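Local atomic coordinates of alkylhalidase CmlS (Streptomyces venezuelae, PDB entry 3I3L), a protein that probably halogenates a precursor during chloramphenicol biosynthesis, acting as a flavin-dependent halogenase whose FAD is covalently attached to the polypeptide. Residues Gly35-Leu40 with Met71-Arg76; Phe533-Leu538 with Gln553-Leu558. All blocks are in the same frame, centred on the assembly; numbering follows the deposited sequence.

Contact 1: Gly35-Leu40 with Met71-Arg76; sequences GSVAGL and MSILNR
Val37 reaches from its helix toward two consecutive residues of helix 68-76, Ile73 and Leu74, and sends one methyl to each. With chi1 at 175°, CG1 lies anti to the backbone N and CG2 anti to the carbonyl carbon. The first branch meets the short arm of Ile73, Val37 CG1 to Ile73 CG2 at 4.2 Å, the two side chains set nearly perpendicular. The second comes within 4.4 Å of a leucine methyl, Val37 CG2 to Leu74 CD2. In Leu74 the extended methyl is CD1, anti to CA with chi2 at -180°, and it is the bent branch CD2 that turns to the valine. Val37 CA and Leu74 CA, the nearest pair, are 8.0 Å apart; the contact is small and made by methyl groups. Within helix 68-76, Arg76 grips Ser72 OG side-on, NE at 3.3 Å and NH1 at 3.1 Å, with the oxygen in the guanidinium plane. Val336 of helix 327-347 touches both Val37 and Ile73. Helix 33-44 follows strand 25-29 and precedes the parallel strand 48-52, the beta-alpha-beta unit of a Rossmann-type FAD-binding fold; Gly35 fits the last glycine of its GxGxxG motif.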
# COMPACT_ATOMS: atom_id res chain seq x y z
N GLY A 35 7.17 10.55 -9.00
CA GLY A 35 7.47 11.37 -10.19
C GLY A 35 7.93 10.60 -11.43
O GLY A 35 7.41 10.78 -12.53
N SER A 36 8.92 9.73 -11.26
CA SER A 36 9.45 8.94 -12.36
C SER A 36 8.41 8.02 -12.99
O SER A 36 8.32 7.94 -14.21
CB SER A 36 10.58 8.05 -11.83
OG SER A 36 11.71 8.89 -11.71
N VAL A 37 7.69 7.27 -12.15
CA VAL A 37 6.66 6.38 -12.65
C VAL A 37 5.58 7.15 -13.32
O VAL A 37 5.04 6.68 -14.32
CB VAL A 37 6.06 5.45 -11.52
CG1 VAL A 37 4.92 4.61 -12.04
CG2 VAL A 37 7.15 4.58 -10.99
N ALA A 38 5.19 8.29 -12.73
CA ALA A 38 4.15 9.12 -13.39
C ALA A 38 4.63 9.58 -14.82
O ALA A 38 3.89 9.48 -15.78
CB ALA A 38 3.84 10.31 -12.60
N GLY A 39 5.88 10.03 -14.92
CA GLY A 39 6.41 10.52 -16.19
C GLY A 39 6.57 9.41 -17.22
O GLY A 39 6.11 9.56 -18.35
N LEU A 40 7.17 8.30 -16.82
CA LEU A 40 7.23 7.10 -17.68
C LEU A 40 5.86 6.66 -18.16
O LEU A 40 5.69 6.30 -19.33
CB LEU A 40 7.88 5.92 -16.94
CG LEU A 40 9.35 6.09 -16.56
CD1 LEU A 40 9.76 5.03 -15.55
CD2 LEU A 40 10.26 6.06 -17.83
N MET A 71 7.14 -4.08 -8.61
CA MET A 71 7.97 -4.75 -9.63
C MET A 71 7.12 -5.04 -10.86
O MET A 71 7.58 -4.89 -11.96
CB MET A 71 8.60 -6.06 -9.13
CG MET A 71 9.12 -6.01 -7.68
SD MET A 71 10.69 -5.15 -7.57
CE MET A 71 10.20 -3.53 -7.31
N SER A 72 5.88 -5.46 -10.64
CA SER A 72 4.97 -5.71 -11.73
C SER A 72 4.82 -4.44 -12.58
O SER A 72 4.80 -4.51 -13.81
CB SER A 72 3.63 -6.15 -11.18
OG SER A 72 2.70 -6.20 -12.21
N ILE A 73 4.73 -3.28 -11.93
CA ILE A 73 4.50 -2.05 -12.64
C ILE A 73 5.73 -1.68 -13.44
O ILE A 73 5.65 -1.35 -14.62
CB ILE A 73 4.13 -0.87 -11.70
CG1 ILE A 73 2.67 -1.00 -11.21
CG2 ILE A 73 4.30 0.51 -12.45
CD1 ILE A 73 2.31 -0.02 -10.09
N LEU A 74 6.88 -1.74 -12.79
CA LEU A 74 8.13 -1.45 -13.44
C LEU A 74 8.38 -2.43 -14.62
O LEU A 74 8.93 -2.06 -15.63
CB LEU A 74 9.26 -1.55 -12.41
CG LEU A 74 9.26 -0.46 -11.32
CD1 LEU A 74 10.43 -0.64 -10.37
CD2 LEU A 74 9.31 0.89 -11.96
N ASN A 75 7.97 -3.67 -14.49
CA ASN A 75 8.17 -4.66 -15.55
C ASN A 75 7.32 -4.24 -16.76
O ASN A 75 7.86 -4.17 -17.86
CB ASN A 75 7.78 -6.04 -15.07
CG ASN A 75 7.72 -7.07 -16.22
OD1 ASN A 75 8.73 -7.67 -16.55
ND2 ASN A 75 6.55 -7.28 -16.79
N ARG A 76 6.03 -3.89 -16.54
CA ARG A 76 5.14 -3.45 -17.60
C ARG A 76 5.52 -2.11 -18.24
O ARG A 76 5.04 -1.77 -19.31
CB ARG A 76 3.68 -3.42 -17.09
CG ARG A 76 3.13 -4.85 -16.96
CD ARG A 76 1.70 -4.93 -16.40
NE ARG A 76 1.69 -4.75 -14.95
CZ ARG A 76 0.96 -3.83 -14.29
NH1 ARG A 76 1.01 -3.76 -12.95
NH2 ARG A 76 0.15 -3.02 -14.97

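Contact 2: Phe533-Leu538 with Gln553-Leu558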
# COMPACT_ATOMS: atom_id res chain seq x y z
N PHE A 533 -32.29 -17.40 -3.43
CA PHE A 533 -31.63 -18.70 -3.51
C PHE A 533 -30.28 -18.69 -2.79
O PHE A 533 -29.79 -17.64 -2.37
CB PHE A 533 -31.51 -19.23 -4.95
CG PHE A 533 -30.96 -18.26 -5.94
CD1 PHE A 533 -29.61 -17.91 -5.92
CD2 PHE A 533 -31.77 -17.72 -6.94
CE1 PHE A 533 -29.10 -17.02 -6.82
CE2 PHE A 533 -31.24 -16.82 -7.88
CZ PHE A 533 -29.90 -16.48 -7.82
N GLY A 534 -29.69 -19.88 -2.63
CA GLY A 534 -28.47 -20.06 -1.89
C GLY A 534 -27.20 -20.11 -2.75
O GLY A 534 -27.23 -19.88 -3.97
N TYR A 535 -26.10 -20.43 -2.09
CA TYR A 535 -24.78 -20.52 -2.76
C TYR A 535 -24.76 -21.46 -3.98
O TYR A 535 -24.31 -21.06 -5.05
CB TYR A 535 -23.74 -21.02 -1.76
CG TYR A 535 -22.33 -21.05 -2.33
CD1 TYR A 535 -21.73 -19.87 -2.80
CD2 TYR A 535 -21.60 -22.25 -2.37
CE1 TYR A 535 -20.44 -19.87 -3.31
CE2 TYR A 535 -20.31 -22.27 -2.87
CZ TYR A 535 -19.74 -21.08 -3.34
OH TYR A 535 -18.50 -21.08 -3.85
N LYS A 536 -25.26 -22.68 -3.82
CA LYS A 536 -25.24 -23.64 -4.92
C LYS A 536 -25.87 -23.07 -6.19
O LYS A 536 -25.32 -23.21 -7.27
CB LYS A 536 -25.91 -24.97 -4.50
CG LYS A 536 -25.08 -25.79 -3.50
CD LYS A 536 -25.95 -26.90 -2.87
CE LYS A 536 -25.12 -27.67 -1.83
NZ LYS A 536 -25.85 -28.86 -1.31
N THR A 537 -27.02 -22.42 -6.07
CA THR A 537 -27.66 -21.86 -7.23
C THR A 537 -26.82 -20.72 -7.81
O THR A 537 -26.67 -20.58 -9.02
CB THR A 537 -29.08 -21.32 -6.94
OG1 THR A 537 -29.96 -22.39 -6.51
CG2 THR A 537 -29.63 -20.66 -8.23
N LEU A 538 -26.31 -19.87 -6.94
CA LEU A 538 -25.51 -18.74 -7.41
C LEU A 538 -24.27 -19.21 -8.22
O LEU A 538 -24.01 -18.74 -9.33
CB LEU A 538 -25.10 -17.88 -6.21
CG LEU A 538 -24.35 -16.58 -6.54
CD1 LEU A 538 -24.93 -15.81 -7.71
CD2 LEU A 538 -24.32 -15.73 -5.30
N GLN A 553 -14.70 -15.83 -5.92
CA GLN A 553 -14.15 -14.50 -5.62
C GLN A 553 -15.30 -13.50 -5.72
O GLN A 553 -15.44 -12.61 -4.89
CB GLN A 553 -13.03 -14.14 -6.61
CG GLN A 553 -11.75 -14.96 -6.49
CD GLN A 553 -11.88 -16.40 -7.04
OE1 GLN A 553 -12.98 -16.87 -7.43
NE2 GLN A 553 -10.75 -17.10 -7.07
N ILE A 554 -16.15 -13.69 -6.72
CA ILE A 554 -17.27 -12.80 -6.95
C ILE A 554 -18.22 -12.79 -5.74
O ILE A 554 -18.57 -11.73 -5.25
CB ILE A 554 -17.98 -13.15 -8.28
CG1 ILE A 554 -17.10 -12.75 -9.46
CG2 ILE A 554 -19.31 -12.43 -8.40
CD1 ILE A 554 -17.65 -13.09 -10.81
N VAL A 555 -18.58 -13.95 -5.21
CA VAL A 555 -19.48 -13.92 -4.08
C VAL A 555 -18.81 -13.46 -2.80
O VAL A 555 -19.44 -12.77 -1.99
CB VAL A 555 -20.43 -15.22 -3.87
CG1 VAL A 555 -20.38 -16.21 -5.03
CG2 VAL A 555 -20.18 -15.84 -2.56
N VAL A 556 -17.54 -13.80 -2.61
CA VAL A 556 -16.84 -13.28 -1.42
C VAL A 556 -16.76 -11.74 -1.44
O VAL A 556 -16.97 -11.06 -0.42
CB VAL A 556 -15.42 -13.94 -1.20
CG1 VAL A 556 -14.64 -13.21 -0.12
CG2 VAL A 556 -15.57 -15.42 -0.80
N ARG A 557 -16.43 -11.21 -2.60
CA ARG A 557 -16.34 -9.75 -2.71
C ARG A 557 -17.71 -9.10 -2.48
O ARG A 557 -17.79 -8.10 -1.80
CB ARG A 557 -15.73 -9.31 -4.04
CG ARG A 557 -14.19 -9.39 -4.07
CD ARG A 557 -13.62 -8.79 -2.77
NE ARG A 557 -12.19 -9.05 -2.57
CZ ARG A 557 -11.66 -10.11 -1.95
NH1 ARG A 557 -10.35 -10.21 -1.82
NH2 ARG A 557 -12.43 -11.08 -1.46
N LEU A 558 -18.77 -9.69 -3.02
CA LEU A 558 -20.14 -9.16 -2.79
C LEU A 558 -20.53 -9.23 -1.33
O LEU A 558 -21.27 -8.37 -0.83
CB LEU A 558 -21.19 -9.83 -3.68
CG LEU A 558 -21.11 -9.40 -5.14
CD1 LEU A 558 -21.73 -10.48 -6.07
CD2 LEU A 558 -21.72 -7.99 -5.36
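Val555 points at the helix that begins with Tyr535 and touches that residue and Leu538 with all three of its side-chain carbons. At the root, Val555 CB lies 4.2 Å from Leu538 CD2. One bond further out, Val555 CG1 is shared: it stands 4.0 Å from Leu538 CD2 and also 4.0 Å from Tyr535 CE1, where it meets the edge of the ring close to the ring plane. The other branch, Val555 CG2, approaches the same ring carbon, 4.1 Å from Tyr535 CE1. Val555 is modelled with CG1 almost eclipsing its backbone N (chi1 -9°), an unusual torsion that may be strained or imprecisely placed. Opposite it, Leu538 presents CD2, the methyl that continues its chain outward, and the leucine and valine lie alongside one another, running opposite ways, while Tyr535 stands roughly perpendicular to the valine. Neighbouring helices complete this apolar core. Leu470 of helix 456-471 packs on both Tyr535 and Val555, and Ile524 and Phe525 of helix 519-531 lie against Leu538. Backbone hydrogen bonds link Tyr535 to Ile473 in strand 473-478 and Leu558 to Leu564 at the start of strand 564-568.

From the N terminus, the chain runs through strand 25-29 into helix 33-44, forms strand 48-52 and returns in helix 68-76, where contact 1 closes a loop of 30 intervening residues inside the FAD-binding domain. Many strands and helices follow before the C-terminal region, where contact 2 joins helices 535-543 and 551-560 across a shorter loop of 14 residues. The two are in series, neither nested nor crossed. The centres of contact 1 and contact 2 are about 36 Å apart. The nearest atoms of contact 1 and contact 2 are about 17 Å apart. Contact 1 ties the first helix of the Rossmann-type fold to helix 68-76 near the flavin cofactor; contact 2 holds together helices of the C-terminal domain, away from the FAD-binding residues.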